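Local coordinates for protein BA_2500 (Bacillus anthracis, PDB 4GUC) that is of unknown function but belongs to an uncharacterised bacterial family, DUF5065, of the E-set clan of immunoglobulin-like beta folds, at residues L8-L19 with N64-Y72. Residues are numbered along the deposited sequence; the frame is centred on the assembly and turned at random.
Sequences LDTWRWQNYFLL and NDEINLHRY
Gln14 and Asn15 at the N-terminus of helix 16-22 meet Asn68 and Leu69 where strand 69-76 begins, joining the N-terminal loop to the beta-sheet body of this E-set clan member. Gln14 O accepts two backbone donors: Asn68 N lies in its carbonyl plane, Leu69 N well above it. Asn68 has CG between its backbone N and carbonyl carbon (chi1 68°), which brings OD1 into a hydrogen bond with Tyr16 N at 2.9 Å, in the side-chain amide plane and on a lone pair of OD1. Asn15 is the N-cap: its OD1 receives Leu18 N at 3.2 Å, while ND2 of the same amide donates to Glu66 O from above that carbonyl's plane. The Asn15 and Asn68 amide planes lie only 13° apart, and water 3 links Asn68 ND2 with Phe17 N. Leu69 packs CD1 on Leu19 CD2, while CD2 lies near Tyr16 CB and at the edge of its ring; the Tyr16 hydroxyl continues to Ser115 N. At the other end, Asp9 OD2 closes an Asx turn with Trp11 N, accepts from Gln14 NE2 (2.7 Å) and is hydrogen-bonded to Tyr57 OH; the same NE2 donates to Trp11 O. Bent at chi3 (63°), Arg71 brings NH1 into a salt bridge with Asp9 OD1 (2.8 Å, anti lone pair); Lys55 NZ makes a second to that oxygen. NH1 also hydrogen-bonds Leu8 O at 2.9 Å, and water 1 bridges Arg71 NH2 and Leu8 O.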
loop_
_atom_site.group_PDB
_atom_site.type_symbol
_atom_site.label_atom_id
_atom_site.label_comp_id
_atom_site.label_asym_id
_atom_site.label_seq_id
_atom_site.Cartn_x
_atom_site.Cartn_y
_atom_site.Cartn_z
ATOM N N LEU A 8 14.367 -3.091 -5.732
ATOM C CA LEU A 8 14.541 -3.422 -4.334
ATOM C C LEU A 8 13.678 -2.563 -3.428
ATOM O O LEU A 8 13.269 -1.488 -3.836
ATOM C CB LEU A 8 15.997 -3.278 -3.974
ATOM C CG LEU A 8 16.989 -4.076 -4.839
ATOM C CD1 LEU A 8 18.423 -3.837 -4.338
ATOM C CD2 LEU A 8 16.631 -5.545 -4.813
ATOM N N ASP A 9 13.398 -3.048 -2.204
ATOM C CA ASP A 9 12.572 -2.303 -1.267
ATOM C C ASP A 9 13.112 -2.558 0.153
ATOM O O ASP A 9 13.644 -3.638 0.413
ATOM C CB ASP A 9 11.123 -2.776 -1.353
ATOM C CG ASP A 9 10.170 -1.854 -0.587
ATOM O OD1 ASP A 9 9.856 -0.755 -1.136
ATOM O OD2 ASP A 9 9.704 -2.237 0.517
ATOM N N THR A 10 12.951 -1.592 1.058
ATOM C CA THR A 10 13.472 -1.694 2.422
ATOM C C THR A 10 12.519 -2.100 3.545
ATOM O O THR A 10 12.943 -2.376 4.683
ATOM C CB THR A 10 14.013 -0.294 2.890
ATOM O OG1 THR A 10 12.951 0.670 2.899
ATOM C CG2 THR A 10 15.127 0.210 2.012
ATOM N N TRP A 11 11.232 -2.161 3.243
ATOM C CA TRP A 11 10.233 -2.479 4.270
ATOM C C TRP A 11 10.351 -3.922 4.751
ATOM O O TRP A 11 10.827 -4.803 4.047
ATOM C CB TRP A 11 8.866 -1.997 3.826
ATOM C CG TRP A 11 8.745 -0.494 3.911
ATOM C CD1 TRP A 11 9.746 0.442 4.007
ATOM C CD2 TRP A 11 7.539 0.239 3.690
ATOM N NE1 TRP A 11 9.214 1.714 3.962
ATOM C CE2 TRP A 11 7.857 1.618 3.767
ATOM C CE3 TRP A 11 6.206 -0.131 3.521
ATOM C CZ2 TRP A 11 6.878 2.616 3.637
ATOM C CZ3 TRP A 11 5.261 0.860 3.365
ATOM C CH2 TRP A 11 5.601 2.200 3.432
ATOM N N ARG A 12 9.874 -4.166 5.957
ATOM C CA ARG A 12 10.029 -5.479 6.557
ATOM C C ARG A 12 9.374 -6.672 5.848
ATOM O O ARG A 12 10.020 -7.707 5.686
ATOM C CB ARG A 12 9.591 -5.421 8.021
ATOM C CG ARG A 12 10.024 -6.659 8.811
ATOM C CD ARG A 12 9.696 -6.545 10.292
ATOM N NE ARG A 12 10.302 -5.362 10.892
ATOM C CZ ARG A 12 11.528 -5.310 11.414
ATOM N NH1 ARG A 12 12.305 -6.379 11.427
ATOM N NH2 ARG A 12 11.969 -4.181 11.939
ATOM N N TRP A 13 8.126 -6.530 5.420
ATOM C CA TRP A 13 7.399 -7.627 4.774
ATOM C C TRP A 13 7.327 -7.458 3.264
ATOM O O TRP A 13 6.643 -6.560 2.759
ATOM C CB TRP A 13 5.997 -7.699 5.373
ATOM C CG TRP A 13 5.999 -7.695 6.863
ATOM C CD1 TRP A 13 5.479 -6.729 7.679
ATOM C CD2 TRP A 13 6.637 -8.646 7.720
ATOM N NE1 TRP A 13 5.697 -7.059 8.994
ATOM C CE2 TRP A 13 6.412 -8.230 9.043
ATOM C CE3 TRP A 13 7.347 -9.835 7.498
ATOM C CZ2 TRP A 13 6.888 -8.953 10.143
ATOM C CZ3 TRP A 13 7.816 -10.562 8.591
ATOM C CH2 TRP A 13 7.589 -10.113 9.899
ATOM N N GLN A 14 7.965 -8.363 2.530
ATOM C CA GLN A 14 7.972 -8.282 1.067
ATOM C C GLN A 14 7.313 -9.499 0.443
ATOM O O GLN A 14 7.508 -9.791 -0.727
ATOM C CB GLN A 14 9.403 -8.191 0.554
ATOM C CG GLN A 14 10.240 -7.073 1.156
ATOM C CD GLN A 14 9.834 -5.726 0.715
ATOM O OE1 GLN A 14 9.319 -5.541 -0.385
ATOM N NE2 GLN A 14 10.104 -4.745 1.552
ATOM N N ASN A 15 6.588 -10.240 1.266
ATOM C CA ASN A 15 5.848 -11.400 0.837
ATOM C C ASN A 15 4.427 -11.227 1.383
ATOM O O ASN A 15 4.274 -10.908 2.564
ATOM C CB ASN A 15 6.573 -12.628 1.408
ATOM C CG ASN A 15 5.859 -13.864 1.176
ATOM O OD1 ASN A 15 4.925 -14.171 1.935
ATOM N ND2 ASN A 15 6.344 -14.674 0.246
ATOM N N TYR A 16 3.410 -11.476 0.543
ATOM C CA TYR A 16 2.020 -11.268 0.957
ATOM C C TYR A 16 1.640 -12.148 2.150
ATOM O O TYR A 16 0.974 -11.683 3.067
ATOM C CB TYR A 16 1.012 -11.357 -0.183
ATOM C CG TYR A 16 -0.348 -10.868 0.234
ATOM C CD1 TYR A 16 -0.670 -9.510 0.149
ATOM C CD2 TYR A 16 -1.300 -11.726 0.749
ATOM C CE1 TYR A 16 -1.897 -9.035 0.553
ATOM C CE2 TYR A 16 -2.515 -11.261 1.146
ATOM C CZ TYR A 16 -2.833 -9.921 1.056
ATOM O OH TYR A 16 -4.080 -9.452 1.475
ATOM N N PHE A 17 2.024 -13.422 2.153
ATOM C CA PHE A 17 1.702 -14.283 3.281
ATOM C C PHE A 17 2.227 -13.657 4.588
ATOM O O PHE A 17 1.510 -13.573 5.590
ATOM C CB PHE A 17 2.287 -15.689 3.116
ATOM C CG PHE A 17 1.959 -16.610 4.255
ATOM C CD1 PHE A 17 0.873 -17.458 4.206
ATOM C CD2 PHE A 17 2.735 -16.619 5.413
ATOM C CE1 PHE A 17 0.578 -18.306 5.275
ATOM C CE2 PHE A 17 2.437 -17.450 6.473
ATOM C CZ PHE A 17 1.343 -18.277 6.398
ATOM N N LEU A 18 3.483 -13.196 4.585
ATOM C CA LEU A 18 4.056 -12.623 5.796
ATOM C C LEU A 18 3.388 -11.323 6.180
ATOM O O LEU A 18 3.120 -11.088 7.374
ATOM C CB LEU A 18 5.571 -12.515 5.680
ATOM C CG LEU A 18 6.349 -13.857 5.711
ATOM C CD1 LEU A 18 7.847 -13.583 5.480
ATOM C CD2 LEU A 18 6.136 -14.595 7.010
ATOM N N LEU A 19 3.074 -10.510 5.197
ATOM C CA LEU A 19 2.376 -9.231 5.451
ATOM C C LEU A 19 1.028 -9.515 6.112
ATOM O O LEU A 19 0.688 -8.956 7.164
ATOM C CB LEU A 19 2.165 -8.481 4.121
ATOM C CG LEU A 19 1.436 -7.137 4.237
ATOM C CD1 LEU A 19 2.359 -6.106 4.936
ATOM C CD2 LEU A 19 0.920 -6.656 2.896
ATOM N N ASN A 64 7.182 -20.059 -4.998
ATOM C CA ASN A 64 8.420 -20.390 -4.298
ATOM C C ASN A 64 9.297 -19.178 -3.969
ATOM O O ASN A 64 10.239 -19.301 -3.152
ATOM C CB ASN A 64 9.209 -21.364 -5.140
ATOM C CG ASN A 64 8.560 -22.690 -5.172
ATOM O OD1 ASN A 64 8.581 -23.419 -4.173
ATOM N ND2 ASN A 64 8.018 -23.053 -6.318
ATOM N N ASP A 65 8.961 -18.039 -4.563
ATOM C CA ASP A 65 9.752 -16.824 -4.358
ATOM C C ASP A 65 9.590 -16.238 -2.958
ATOM O O ASP A 65 8.471 -16.096 -2.470
ATOM C CB ASP A 65 9.359 -15.734 -5.372
ATOM C CG ASP A 65 9.662 -16.102 -6.820
ATOM O OD1 ASP A 65 10.382 -17.104 -7.056
ATOM O OD2 ASP A 65 9.160 -15.349 -7.707
ATOM N N GLU A 66 10.692 -15.898 -2.296
ATOM C CA GLU A 66 10.641 -15.265 -0.963
ATOM C C GLU A 66 10.005 -13.871 -1.079
ATOM O O GLU A 66 9.257 -13.457 -0.199
ATOM C CB GLU A 66 12.024 -15.172 -0.299
ATOM C CG GLU A 66 12.650 -16.536 0.012
ATOM C CD GLU A 66 11.808 -17.467 0.929
ATOM O OE1 GLU A 66 11.150 -17.008 1.899
ATOM O OE2 GLU A 66 11.847 -18.697 0.689
ATOM N N ILE A 67 10.254 -13.190 -2.180
ATOM C CA ILE A 67 9.727 -11.842 -2.449
ATOM C C ILE A 67 8.696 -11.863 -3.543
ATOM O O ILE A 67 8.981 -12.272 -4.668
ATOM C CB ILE A 67 10.860 -10.846 -2.826
ATOM C CG1 ILE A 67 11.825 -10.686 -1.643
ATOM C CG2 ILE A 67 10.271 -9.468 -3.193
ATOM C CD1 ILE A 67 13.051 -9.820 -1.932
ATOM N N ASN A 68 7.449 -11.534 -3.185
ATOM C CA ASN A 68 6.362 -11.482 -4.169
ATOM C C ASN A 68 5.583 -10.154 -4.182
ATOM O O ASN A 68 4.541 -10.057 -4.816
ATOM C CB ASN A 68 5.424 -12.697 -4.109
ATOM C CG ASN A 68 4.592 -12.761 -2.836
ATOM O OD1 ASN A 68 4.521 -11.813 -2.069
ATOM N ND2 ASN A 68 3.897 -13.883 -2.646
ATOM N N LEU A 69 6.107 -9.160 -3.460
ATOM C CA LEU A 69 5.541 -7.787 -3.413
ATOM C C LEU A 69 6.535 -6.874 -4.160
ATOM O O LEU A 69 7.729 -6.914 -3.861
ATOM C CB LEU A 69 5.313 -7.319 -1.987
ATOM C CG LEU A 69 4.245 -8.101 -1.224
ATOM C CD1 LEU A 69 4.049 -7.508 0.195
ATOM C CD2 LEU A 69 2.916 -8.130 -1.996
ATOM N N HIS A 70 6.082 -6.106 -5.149
ATOM C CA HIS A 70 6.945 -5.253 -5.963
ATOM C C HIS A 70 6.414 -3.846 -5.885
ATOM O O HIS A 70 5.267 -3.586 -6.260
ATOM C CB HIS A 70 6.908 -5.824 -7.379
ATOM C CG HIS A 70 7.177 -7.299 -7.399
ATOM N ND1 HIS A 70 8.442 -7.824 -7.228
ATOM C CD2 HIS A 70 6.343 -8.362 -7.517
ATOM C CE1 HIS A 70 8.375 -9.145 -7.264
ATOM N NE2 HIS A 70 7.113 -9.495 -7.441
ATOM N N ARG A 71 7.224 -2.914 -5.410
ATOM C CA ARG A 71 6.786 -1.536 -5.235
ATOM C C ARG A 71 6.468 -0.811 -6.530
ATOM O O ARG A 71 7.283 -0.780 -7.443
ATOM C CB ARG A 71 7.857 -0.740 -4.474
ATOM C CG ARG A 71 7.356 0.674 -4.052
ATOM C CD ARG A 71 8.411 1.531 -3.406
ATOM N NE ARG A 71 9.517 1.834 -4.315
ATOM C CZ ARG A 71 10.706 1.213 -4.347
ATOM N NH1 ARG A 71 11.020 0.253 -3.484
ATOM N NH2 ARG A 71 11.615 1.578 -5.244
ATOM N N TYR A 72 5.259 -0.270 -6.631
ATOM C CA TYR A 72 4.825 0.530 -7.782
ATOM C C TYR A 72 4.764 2.012 -7.456
ATOM O O TYR A 72 4.917 2.848 -8.359
ATOM C CB TYR A 72 3.472 0.043 -8.367
ATOM C CG TYR A 72 3.664 -0.962 -9.482
ATOM C CD1 TYR A 72 4.275 -2.190 -9.251
ATOM C CD2 TYR A 72 3.223 -0.683 -10.769
ATOM C CE1 TYR A 72 4.489 -3.093 -10.280
ATOM C CE2 TYR A 72 3.396 -1.606 -11.805
ATOM C CZ TYR A 72 4.023 -2.799 -11.552
ATOM O OH TYR A 72 4.216 -3.724 -12.574
HETATM O O HOH W 1 13.802 0.277 -5.856
HETATM O O HOH W 2 10.013 -5.980 -3.130
HETATM O O HOH W 3 2.512 -14.949 -0.379
#